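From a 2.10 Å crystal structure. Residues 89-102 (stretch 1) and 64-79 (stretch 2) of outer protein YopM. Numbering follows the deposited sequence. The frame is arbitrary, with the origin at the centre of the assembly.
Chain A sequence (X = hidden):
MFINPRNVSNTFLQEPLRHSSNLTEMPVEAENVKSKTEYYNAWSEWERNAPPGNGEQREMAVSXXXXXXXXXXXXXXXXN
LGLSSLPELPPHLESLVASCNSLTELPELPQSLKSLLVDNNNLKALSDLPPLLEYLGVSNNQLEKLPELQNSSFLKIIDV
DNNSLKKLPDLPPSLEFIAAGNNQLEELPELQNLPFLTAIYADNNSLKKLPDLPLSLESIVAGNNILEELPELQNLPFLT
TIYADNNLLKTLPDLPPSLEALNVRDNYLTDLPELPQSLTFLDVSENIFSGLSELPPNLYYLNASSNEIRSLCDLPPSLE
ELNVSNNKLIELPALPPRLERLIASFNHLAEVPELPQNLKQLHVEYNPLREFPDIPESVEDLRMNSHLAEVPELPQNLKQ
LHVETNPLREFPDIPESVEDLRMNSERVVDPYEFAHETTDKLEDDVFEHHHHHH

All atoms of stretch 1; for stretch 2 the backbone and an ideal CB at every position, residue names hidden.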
ATOM      1  N   LEU A  89       1.505  31.563  33.650  1.00 26.15           N
ATOM      2  CA  LEU A  89       2.679  31.716  32.803  1.00 27.20           C
ATOM      3  C   LEU A  89       3.625  32.796  33.285  1.00 28.01           C
ATOM      4  O   LEU A  89       3.225  33.701  34.014  1.00 29.22           O
ATOM      5  CB  LEU A  89       2.234  32.057  31.383  1.00 26.34           C
ATOM      6  CG  LEU A  89       1.278  31.057  30.733  1.00 27.09           C
ATOM      7  CD1 LEU A  89       0.734  31.637  29.445  1.00 27.85           C
ATOM      8  CD2 LEU A  89       2.011  29.744  30.485  1.00 26.37           C
ATOM      9  N   PRO A  90       4.907  32.700  32.905  1.00 29.32           N
ATOM     10  CA  PRO A  90       5.824  33.748  33.346  1.00 30.33           C
ATOM     11  C   PRO A  90       5.135  35.049  32.937  1.00 32.80           C
ATOM     12  O   PRO A  90       4.546  35.131  31.861  1.00 31.57           O
ATOM     13  CB  PRO A  90       7.082  33.447  32.548  1.00 29.69           C
ATOM     14  CG  PRO A  90       7.085  31.940  32.554  1.00 28.44           C
ATOM     15  CD  PRO A  90       5.634  31.610  32.231  1.00 28.53           C
ATOM     16  N   PRO A  91       5.191  36.073  33.799  1.00 34.74           N
ATOM     17  CA  PRO A  91       4.574  37.387  33.589  1.00 35.65           C
ATOM     18  C   PRO A  91       4.745  38.115  32.257  1.00 36.26           C
ATOM     19  O   PRO A  91       3.785  38.678  31.727  1.00 36.64           O
ATOM     20  CB  PRO A  91       5.109  38.205  34.764  1.00 35.71           C
ATOM     21  CG  PRO A  91       6.453  37.593  35.011  1.00 37.07           C
ATOM     22  CD  PRO A  91       6.137  36.121  34.927  1.00 35.54           C
ATOM     23  N   HIS A  92       5.947  38.119  31.703  1.00 36.19           N
ATOM     24  CA  HIS A  92       6.146  38.852  30.462  1.00 38.74           C
ATOM     25  C   HIS A  92       6.426  37.969  29.270  1.00 38.20           C
ATOM     26  O   HIS A  92       7.154  38.343  28.351  1.00 38.11           O
ATOM     27  CB  HIS A  92       7.258  39.879  30.663  1.00 41.50           C
ATOM     28  CG  HIS A  92       7.039  40.750  31.860  1.00 44.94           C
ATOM     29  ND1 HIS A  92       7.568  40.459  33.097  1.00 45.86           N
ATOM     30  CD2 HIS A  92       6.261  41.846  32.030  1.00 46.19           C
ATOM     31  CE1 HIS A  92       7.125  41.335  33.981  1.00 47.59           C
ATOM     32  NE2 HIS A  92       6.329  42.187  33.357  1.00 47.72           N
ATOM     33  N   LEU A  93       5.821  36.790  29.294  1.00 36.60           N
ATOM     34  CA  LEU A  93       5.990  35.845  28.217  1.00 36.03           C
ATOM     35  C   LEU A  93       5.462  36.488  26.947  1.00 34.63           C
ATOM     36  O   LEU A  93       4.375  37.066  26.927  1.00 33.80           O
ATOM     37  CB  LEU A  93       5.216  34.564  28.519  1.00 35.88           C
ATOM     38  CG  LEU A  93       5.555  33.377  27.623  1.00 35.69           C
ATOM     39  CD1 LEU A  93       7.019  33.010  27.808  1.00 33.40           C
ATOM     40  CD2 LEU A  93       4.655  32.202  27.973  1.00 35.34           C
ATOM     41  N   GLU A  94       6.249  36.411  25.889  1.00 35.03           N
ATOM     42  CA  GLU A  94       5.838  36.971  24.618  1.00 37.12           C
ATOM     43  C   GLU A  94       5.435  35.831  23.704  1.00 35.57           C
ATOM     44  O   GLU A  94       4.590  35.987  22.828  1.00 36.59           O
ATOM     45  CB  GLU A  94       6.980  37.778  24.011  1.00 38.86           C
ATOM     46  CG  GLU A  94       7.073  39.182  24.586  1.00 45.41           C
ATOM     47  CD  GLU A  94       8.264  39.944  24.062  1.00 47.40           C
ATOM     48  OE1 GLU A  94       8.495  39.904  22.836  1.00 49.88           O
ATOM     49  OE2 GLU A  94       8.963  40.585  24.873  1.00 51.00           O
ATOM     50  N   SER A  95       6.033  34.671  23.939  1.00 33.91           N
ATOM     51  CA  SER A  95       5.740  33.503  23.138  1.00 33.01           C
ATOM     52  C   SER A  95       5.481  32.270  23.985  1.00 32.14           C
ATOM     53  O   SER A  95       6.349  31.812  24.729  1.00 31.84           O
ATOM     54  CB  SER A  95       6.895  33.221  22.179  1.00 33.88           C
ATOM     55  OG  SER A  95       6.655  32.039  21.437  1.00 34.99           O
ATOM     56  N   LEU A  96       4.269  31.743  23.877  1.00 30.65           N
ATOM     57  CA  LEU A  96       3.913  30.538  24.597  1.00 30.06           C
ATOM     58  C   LEU A  96       3.840  29.403  23.597  1.00 29.93           C
ATOM     59  O   LEU A  96       2.972  29.383  22.730  1.00 30.23           O
ATOM     60  CB  LEU A  96       2.559  30.671  25.284  1.00 27.63           C
ATOM     61  CG  LEU A  96       2.058  29.335  25.850  1.00 27.82           C
ATOM     62  CD1 LEU A  96       3.059  28.801  26.873  1.00 26.82           C
ATOM     63  CD2 LEU A  96       0.689  29.518  26.478  1.00 26.59           C
ATOM     64  N   VAL A  97       4.770  28.468  23.709  1.00 29.80           N
ATOM     65  CA  VAL A  97       4.782  27.313  22.835  1.00 30.09           C
ATOM     66  C   VAL A  97       4.480  26.126  23.733  1.00 30.42           C
ATOM     67  O   VAL A  97       5.342  25.660  24.476  1.00 30.88           O
ATOM     68  CB  VAL A  97       6.157  27.129  22.167  1.00 30.07           C
ATOM     69  CG1 VAL A  97       6.112  25.952  21.207  1.00 28.96           C
ATOM     70  CG2 VAL A  97       6.547  28.403  21.430  1.00 29.85           C
ATOM     71  N   ALA A  98       3.239  25.663  23.688  1.00 30.27           N
ATOM     72  CA  ALA A  98       2.816  24.531  24.498  1.00 30.87           C
ATOM     73  C   ALA A  98       2.135  23.538  23.577  1.00 30.86           C
ATOM     74  O   ALA A  98       1.084  22.981  23.891  1.00 31.52           O
ATOM     75  CB  ALA A  98       1.859  24.995  25.585  1.00 30.73           C
ATOM     76  N   SER A  99       2.750  23.326  22.425  1.00 32.39           N
ATOM     77  CA  SER A  99       2.218  22.407  21.440  1.00 34.42           C
ATOM     78  C   SER A  99       2.270  20.987  21.967  1.00 33.81           C
ATOM     79  O   SER A  99       3.078  20.660  22.833  1.00 34.22           O
ATOM     80  CB  SER A  99       3.038  22.488  20.156  1.00 34.96           C
ATOM     81  OG  SER A  99       3.198  23.834  19.754  1.00 38.91           O
ATOM     82  N   CYS A 100       1.390  20.152  21.437  1.00 33.31           N
ATOM     83  CA  CYS A 100       1.346  18.749  21.800  1.00 32.64           C
ATOM     84  C   CYS A 100       1.263  18.458  23.285  1.00 31.84           C
ATOM     85  O   CYS A 100       2.160  17.863  23.865  1.00 32.25           O
ATOM     86  CB  CYS A 100       2.555  18.040  21.199  1.00 32.47           C
ATOM     87  SG  CYS A 100       2.666  18.274  19.409  1.00 36.07           S
ATOM     88  N   ASN A 101       0.175  18.892  23.896  1.00 30.64           N
ATOM     89  CA  ASN A 101      -0.062  18.632  25.298  1.00 31.67           C
ATOM     90  C   ASN A 101      -1.523  18.241  25.322  1.00 31.63           C
ATOM     91  O   ASN A 101      -2.098  17.968  24.271  1.00 32.77           O
ATOM     92  CB  ASN A 101       0.201  19.883  26.137  1.00 30.48           C
ATOM     93  CG  ASN A 101       1.683  20.156  26.319  1.00 30.99           C
ATOM     94  OD1 ASN A 101       2.394  19.373  26.948  1.00 31.90           O
ATOM     95  ND2 ASN A 101       2.156  21.263  25.764  1.00 29.84           N
ATOM     96  N   SER A 102      -2.122  18.201  26.502  1.00 31.76           N
ATOM     97  CA  SER A 102      -3.526  17.842  26.614  1.00 32.26           C
ATOM     98  C   SER A 102      -4.275  19.015  27.191  1.00 30.95           C
ATOM     99  O   SER A 102      -5.256  18.848  27.916  1.00 31.45           O
ATOM    100  CB  SER A 102      -3.700  16.639  27.530  1.00 32.61           C
ATOM    101  OG  SER A 102      -3.012  15.525  27.012  1.00 38.84           O
ATOM    102  N   UNK A  64      11.066  24.403  32.644  1.00 30.29           N
ATOM    103  CA  UNK A  64      11.009  25.335  31.521  1.00 30.80           C
ATOM    104  C   UNK A  64      10.443  26.651  32.032  1.00 29.25           C
ATOM    105  O   UNK A  64      10.944  27.727  31.718  1.00 29.19           O
ATOM    106  CB  UNK A  64      10.165  24.779  30.372  1.00 30.80           C
ATOM    107  N   UNK A  65       9.380  26.549  32.819  1.00 28.41           N
ATOM    108  CA  UNK A  65       8.730  27.721  33.382  1.00 28.84           C
ATOM    109  C   UNK A  65       9.720  28.545  34.184  1.00 29.72           C
ATOM    110  O   UNK A  65       9.847  29.754  33.991  1.00 29.95           O
ATOM    111  CB  UNK A  65       7.545  27.312  34.259  1.00 28.84           C
ATOM    112  N   UNK A  66      10.423  27.876  35.086  1.00 31.02           N
ATOM    113  CA  UNK A  66      11.399  28.536  35.934  1.00 32.66           C
ATOM    114  C   UNK A  66      12.482  29.180  35.092  1.00 33.59           C
ATOM    115  O   UNK A  66      12.786  30.362  35.256  1.00 33.80           O
ATOM    116  CB  UNK A  66      12.012  27.545  36.925  1.00 32.66           C
ATOM    117  N   UNK A  67      13.067  28.399  34.191  1.00 35.27           N
ATOM    118  CA  UNK A  67      14.118  28.917  33.336  1.00 36.97           C
ATOM    119  C   UNK A  67      13.601  30.135  32.594  1.00 35.88           C
ATOM    120  O   UNK A  67      14.279  31.156  32.494  1.00 35.84           O
ATOM    121  CB  UNK A  67      14.608  27.849  32.357  1.00 36.97           C
ATOM    122  N   UNK A  68      12.385  30.025  32.081  1.00 33.76           N
ATOM    123  CA  UNK A  68      11.783  31.126  31.359  1.00 33.40           C
ATOM    124  C   UNK A  68      11.666  32.334  32.270  1.00 34.07           C
ATOM    125  O   UNK A  68      12.051  33.445  31.908  1.00 33.79           O
ATOM    126  CB  UNK A  68      10.413  30.730  30.806  1.00 33.40           C
ATOM    127  N   UNK A  69      11.124  32.105  33.459  1.00 34.14           N
ATOM    128  CA  UNK A  69      10.953  33.167  34.435  1.00 33.62           C
ATOM    129  C   UNK A  69      12.302  33.778  34.789  1.00 34.18           C
ATOM    130  O   UNK A  69      12.477  34.993  34.723  1.00 33.68           O
ATOM    131  CB  UNK A  69      10.257  32.639  35.691  1.00 33.62           C
ATOM    132  N   UNK A  70      13.252  32.924  35.157  1.00 34.54           N
ATOM    133  CA  UNK A  70      14.587  33.367  35.546  1.00 37.88           C
ATOM    134  C   UNK A  70      15.316  34.096  34.432  1.00 41.16           C
ATOM    135  O   UNK A  70      15.875  35.171  34.646  1.00 42.81           O
ATOM    136  CB  UNK A  70      15.421  32.168  36.000  1.00 37.88           C
ATOM    137  N   UNK A  71      15.315  33.505  33.244  1.00 43.59           N
ATOM    138  CA  UNK A  71      15.975  34.103  32.094  1.00 45.41           C
ATOM    139  C   UNK A  71      15.150  35.292  31.614  1.00 45.36           C
ATOM    140  O   UNK A  71      15.615  36.092  30.806  1.00 45.00           O
ATOM    141  CB  UNK A  71      16.163  33.079  30.973  1.00 45.41           C
ATOM    142  N   UNK A  72      13.928  35.414  32.128  1.00 45.66           N
ATOM    143  CA  UNK A  72      13.039  36.492  31.708  1.00 47.08           C
ATOM    144  C   UNK A  72      12.862  36.313  30.203  1.00 46.00           C
ATOM    145  O   UNK A  72      12.613  37.264  29.468  1.00 46.09           O
ATOM    146  CB  UNK A  72      13.593  37.873  32.063  1.00 47.08           C
ATOM    147  N   UNK A  73      13.001  35.067  29.766  1.00 44.87           N
ATOM    148  CA  UNK A  73      12.893  34.705  28.362  1.00 44.53           C
ATOM    149  C   UNK A  73      11.569  35.105  27.728  1.00 44.35           C
ATOM    150  O   UNK A  73      10.520  35.078  28.369  1.00 44.74           O
ATOM    151  CB  UNK A  73      13.092  33.196  28.207  1.00 44.53           C
ATOM    152  N   UNK A  74      11.638  35.479  26.457  1.00 44.82           N
ATOM    153  CA  UNK A  74      10.462  35.884  25.703  1.00 44.94           C
ATOM    154  C   UNK A  74       9.549  34.693  25.481  1.00 42.41           C
ATOM    155  O   UNK A  74       8.326  34.806  25.550  1.00 40.85           O
ATOM    156  CB  UNK A  74      10.863  36.508  24.365  1.00 44.94           C
ATOM    157  N   UNK A  75      10.157  33.545  25.219  1.00 40.36           N
ATOM    158  CA  UNK A  75       9.391  32.350  24.942  1.00 38.53           C
ATOM    159  C   UNK A  75       9.468  31.260  25.988  1.00 36.57           C
ATOM    160  O   UNK A  75      10.484  31.070  26.650  1.00 36.47           O
ATOM    161  CB  UNK A  75       9.845  31.772  23.600  1.00 38.53           C
ATOM    162  N   UNK A  76       8.356  30.554  26.123  1.00 34.61           N
ATOM    163  CA  UNK A  76       8.240  29.433  27.033  1.00 33.03           C
ATOM    164  C   UNK A  76       7.816  28.295  26.125  1.00 32.80           C
ATOM    165  O   UNK A  76       6.783  28.376  25.467  1.00 33.33           O
ATOM    166  CB  UNK A  76       7.259  29.684  28.180  1.00 33.03           C
ATOM    167  N   UNK A  77       8.620  27.247  26.069  1.00 32.47           N
ATOM    168  CA  UNK A  77       8.311  26.121  25.211  1.00 33.78           C
ATOM    169  C   UNK A  77       8.073  24.873  26.043  1.00 32.47           C
ATOM    170  O   UNK A  77       8.992  24.322  26.645  1.00 33.56           O
ATOM    171  CB  UNK A  77       9.437  25.887  24.202  1.00 33.78           C
ATOM    172  N   UNK A  78       6.820  24.439  26.068  1.00 31.42           N
ATOM    173  CA  UNK A  78       6.413  23.267  26.827  1.00 31.70           C
ATOM    174  C   UNK A  78       5.820  22.236  25.884  1.00 32.47           C
ATOM    175  O   UNK A  78       4.812  21.609  26.195  1.00 32.83           O
ATOM    176  CB  UNK A  78       5.410  23.642  27.920  1.00 31.70           C
ATOM    177  N   UNK A  79       6.451  22.056  24.732  1.00 33.64           N
ATOM    178  CA  UNK A  79       5.941  21.113  23.755  1.00 34.95           C
ATOM    179  C   UNK A  79       6.015  19.666  24.172  1.00 34.71           C
ATOM    180  O   UNK A  79       6.981  19.220  24.786  1.00 36.22           O
ATOM    181  CB  UNK A  79       6.702  21.286  22.439  1.00 34.95           C
TER

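Position 64 opens the segment on a helix with nothing of stretch 1 near its CB, so the contact sets no demand; it is Arg 64. At 65 the CB points sideways, 5.0 Å from Pro 90 CG, leaving room for a branched apolar chain. Leu 65 fills it, CD2 lying 3.7 Å from Pro 90 CD. Positions 66 and 67 do not meet stretch 1 and tolerate polar chains: Arg 66 and Asp 67.

At 68 the CB points toward stretch 1, only 3.9 Å from Pro 90 CG, which favours something small, such as alanine, serine or cysteine. Cys 68 places SG 3.5 Å from both Pro 90 CG and Leu 93 CD1. Position 69 looks sideways past the proline pair, where a medium apolar chain could reach; Leu 69 brings CD1 to 3.4 Å from Pro 91 CD. Positions 70 and 71 are free of the contact: Asp 70 and Arg 71. Position 72 leaves helical angles with positive phi, where glycine or asparagine is easiest, and other residues not branched at CB can fit; it is Gln 72. Position 73 has nothing of stretch 1 near its CB, so the contact leaves it free; it is Ala 73.

At 74 the backbone O accepts from both Glu 94 N (2.6 Å) and Ser 95 N (2.8 Å), whatever the side chain. The CB sits 4.1 Å from Glu 94 CB, inviting a polar or basic group. His 74 lies with Glu 94 OE2 over one ring face, without a hydrogen bond between the side chains.

From 75 to 77 a parallel strand pairs with 95-97, so side chains alternate. Position 75 shares a face with Ser 95 and Val 97; the serine hydroxyl suits a polar partner. Glu 75 OE1 accepts from Ser 95 OG at 2.6 Å. Position 76 faces the other way, with Leu 96, and its ideal CB is tight against Leu 93 CD1 at 3.4 Å, yet apolar groups lie beyond. Leu 76 reaches them, CD2 standing 3.7 Å from Pro 90 CD and 3.8 Å from Leu 89 CD2. Position 77 returns to the Val 97 face and accepts many chains; Glu 77 rests CG 3.8 Å from Val 97 CG1.

At 78, N gives a very short 2.5 Å hydrogen bond to Val 97 O, and O accepts from Asn 101 ND2 at 2.7 Å. The sideways CB, near Ala 98, suits an aliphatic chain: Leu 78, whose CB lies 4.4 Å from Ala 98 CB. At 79 Ser 99 N calls for an acceptor on a short chain, aspartate or asparagine. Asn 79 OD1 accepts from Ser 99 N at 2.7 Å.

Stretch 2 (64-79) RLRDCLDRQAHELELN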
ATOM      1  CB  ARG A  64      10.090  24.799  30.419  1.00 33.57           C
ATOM      2  CG  ARG A  64      10.422  23.402  29.903  1.00 37.62           C
ATOM      3  CD  ARG A  64      11.573  23.413  28.925  1.00 42.24           C
ATOM      4  NE  ARG A  64      11.856  22.073  28.412  1.00 46.01           N
ATOM      5  CZ  ARG A  64      11.053  21.387  27.604  1.00 46.03           C
ATOM      6  NH1 ARG A  64       9.903  21.908  27.198  1.00 45.94           N
ATOM      7  NH2 ARG A  64      11.398  20.168  27.208  1.00 45.50           N
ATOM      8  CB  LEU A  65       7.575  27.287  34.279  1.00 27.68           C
ATOM      9  CG  LEU A  65       6.340  26.797  33.528  1.00 26.06           C
ATOM     10  CD1 LEU A  65       5.469  25.961  34.441  1.00 26.17           C
ATOM     11  CD2 LEU A  65       5.584  28.004  32.988  1.00 23.91           C
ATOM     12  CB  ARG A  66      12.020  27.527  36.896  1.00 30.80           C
ATOM     13  CG  ARG A  66      11.018  26.862  37.813  1.00 30.53           C
ATOM     14  CD  ARG A  66      11.726  25.905  38.734  1.00 30.83           C
ATOM     15  NE  ARG A  66      12.723  26.612  39.528  1.00 31.77           N
ATOM     16  CZ  ARG A  66      12.619  26.825  40.834  1.00 29.89           C
ATOM     17  NH1 ARG A  66      11.563  26.379  41.502  1.00 25.49           N
ATOM     18  NH2 ARG A  66      13.571  27.489  41.467  1.00 31.63           N
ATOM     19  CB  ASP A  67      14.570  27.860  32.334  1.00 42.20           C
ATOM     20  CG  ASP A  67      15.803  28.287  31.577  1.00 47.57           C
ATOM     21  OD1 ASP A  67      16.838  28.517  32.237  1.00 51.17           O
ATOM     22  OD2 ASP A  67      15.740  28.402  30.333  1.00 52.35           O
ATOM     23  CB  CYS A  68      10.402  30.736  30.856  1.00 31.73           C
ATOM     24  SG  CYS A  68       9.571  32.093  30.053  1.00 30.40           S
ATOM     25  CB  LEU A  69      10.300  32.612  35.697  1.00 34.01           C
ATOM     26  CG  LEU A  69       9.892  33.633  36.758  1.00 32.94           C
ATOM     27  CD1 LEU A  69       8.792  34.524  36.210  1.00 32.22           C
ATOM     28  CD2 LEU A  69       9.417  32.906  38.001  1.00 32.65           C
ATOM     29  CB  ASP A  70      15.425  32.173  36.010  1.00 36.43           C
ATOM     30  CG  ASP A  70      14.773  31.423  37.155  1.00 35.70           C
ATOM     31  OD1 ASP A  70      13.875  32.005  37.796  1.00 34.01           O
ATOM     32  OD2 ASP A  70      15.158  30.265  37.415  1.00 35.73           O
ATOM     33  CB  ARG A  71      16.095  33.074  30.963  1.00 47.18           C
ATOM     34  CG  ARG A  71      16.945  31.853  31.295  1.00 51.06           C
ATOM     35  CD  ARG A  71      18.414  32.102  30.997  1.00 57.22           C
ATOM     36  NE  ARG A  71      19.293  31.132  31.649  1.00 61.76           N
ATOM     37  CZ  ARG A  71      19.303  29.824  31.400  1.00 63.20           C
ATOM     38  NH1 ARG A  71      18.474  29.304  30.503  1.00 63.63           N
ATOM     39  NH2 ARG A  71      20.142  29.033  32.057  1.00 63.52           N
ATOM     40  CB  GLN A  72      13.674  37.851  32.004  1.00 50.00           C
ATOM     41  CG  GLN A  72      14.023  38.059  33.470  1.00 54.65           C
ATOM     42  CD  GLN A  72      15.282  38.883  33.655  1.00 57.36           C
ATOM     43  OE1 GLN A  72      15.347  40.044  33.250  1.00 59.14           O
ATOM     44  NE2 GLN A  72      16.298  38.278  34.265  1.00 57.95           N
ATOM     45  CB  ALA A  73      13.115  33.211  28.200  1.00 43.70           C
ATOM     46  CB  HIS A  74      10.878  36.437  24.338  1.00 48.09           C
ATOM     47  CG  HIS A  74      11.533  37.781  24.400  1.00 52.31           C
ATOM     48  ND1 HIS A  74      12.245  38.308  23.344  1.00 54.09           N
ATOM     49  CD2 HIS A  74      11.559  38.716  25.378  1.00 53.66           C
ATOM     50  CE1 HIS A  74      12.683  39.511  23.670  1.00 55.54           C
ATOM     51  NE2 HIS A  74      12.281  39.783  24.898  1.00 56.15           N
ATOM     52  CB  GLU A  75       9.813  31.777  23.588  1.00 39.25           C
ATOM     53  CG  GLU A  75       9.127  30.471  23.211  1.00 41.50           C
ATOM     54  CD  GLU A  75       9.383  30.083  21.768  1.00 42.67           C
ATOM     55  OE1 GLU A  75       8.840  30.756  20.866  1.00 42.47           O
ATOM     56  OE2 GLU A  75      10.133  29.113  21.533  1.00 43.64           O
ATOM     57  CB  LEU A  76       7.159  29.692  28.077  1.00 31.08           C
ATOM     58  CG  LEU A  76       6.736  28.450  28.860  1.00 30.21           C
ATOM     59  CD1 LEU A  76       7.934  27.865  29.598  1.00 28.69           C
ATOM     60  CD2 LEU A  76       5.626  28.825  29.825  1.00 29.76           C
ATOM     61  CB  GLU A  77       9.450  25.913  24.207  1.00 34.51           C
ATOM     62  CG  GLU A  77       9.175  24.851  23.160  1.00 37.00           C
ATOM     63  CD  GLU A  77       9.648  23.484  23.589  1.00 37.46           C
ATOM     64  OE1 GLU A  77      10.876  23.292  23.694  1.00 40.76           O
ATOM     65  OE2 GLU A  77       8.797  22.606  23.827  1.00 37.65           O
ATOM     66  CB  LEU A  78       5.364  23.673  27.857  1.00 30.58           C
ATOM     67  CG  LEU A  78       5.785  24.822  28.768  1.00 29.81           C
ATOM     68  CD1 LEU A  78       4.608  25.266  29.618  1.00 30.44           C
ATOM     69  CD2 LEU A  78       6.946  24.368  29.633  1.00 30.42           C
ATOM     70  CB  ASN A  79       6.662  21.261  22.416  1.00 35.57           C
ATOM     71  CG  ASN A  79       6.448  22.610  21.793  1.00 38.60           C
ATOM     72  OD1 ASN A  79       5.416  23.247  22.008  1.00 41.11           O
ATOM     73  ND2 ASN A  79       7.414  23.053  20.998  1.00 40.72           N
TER
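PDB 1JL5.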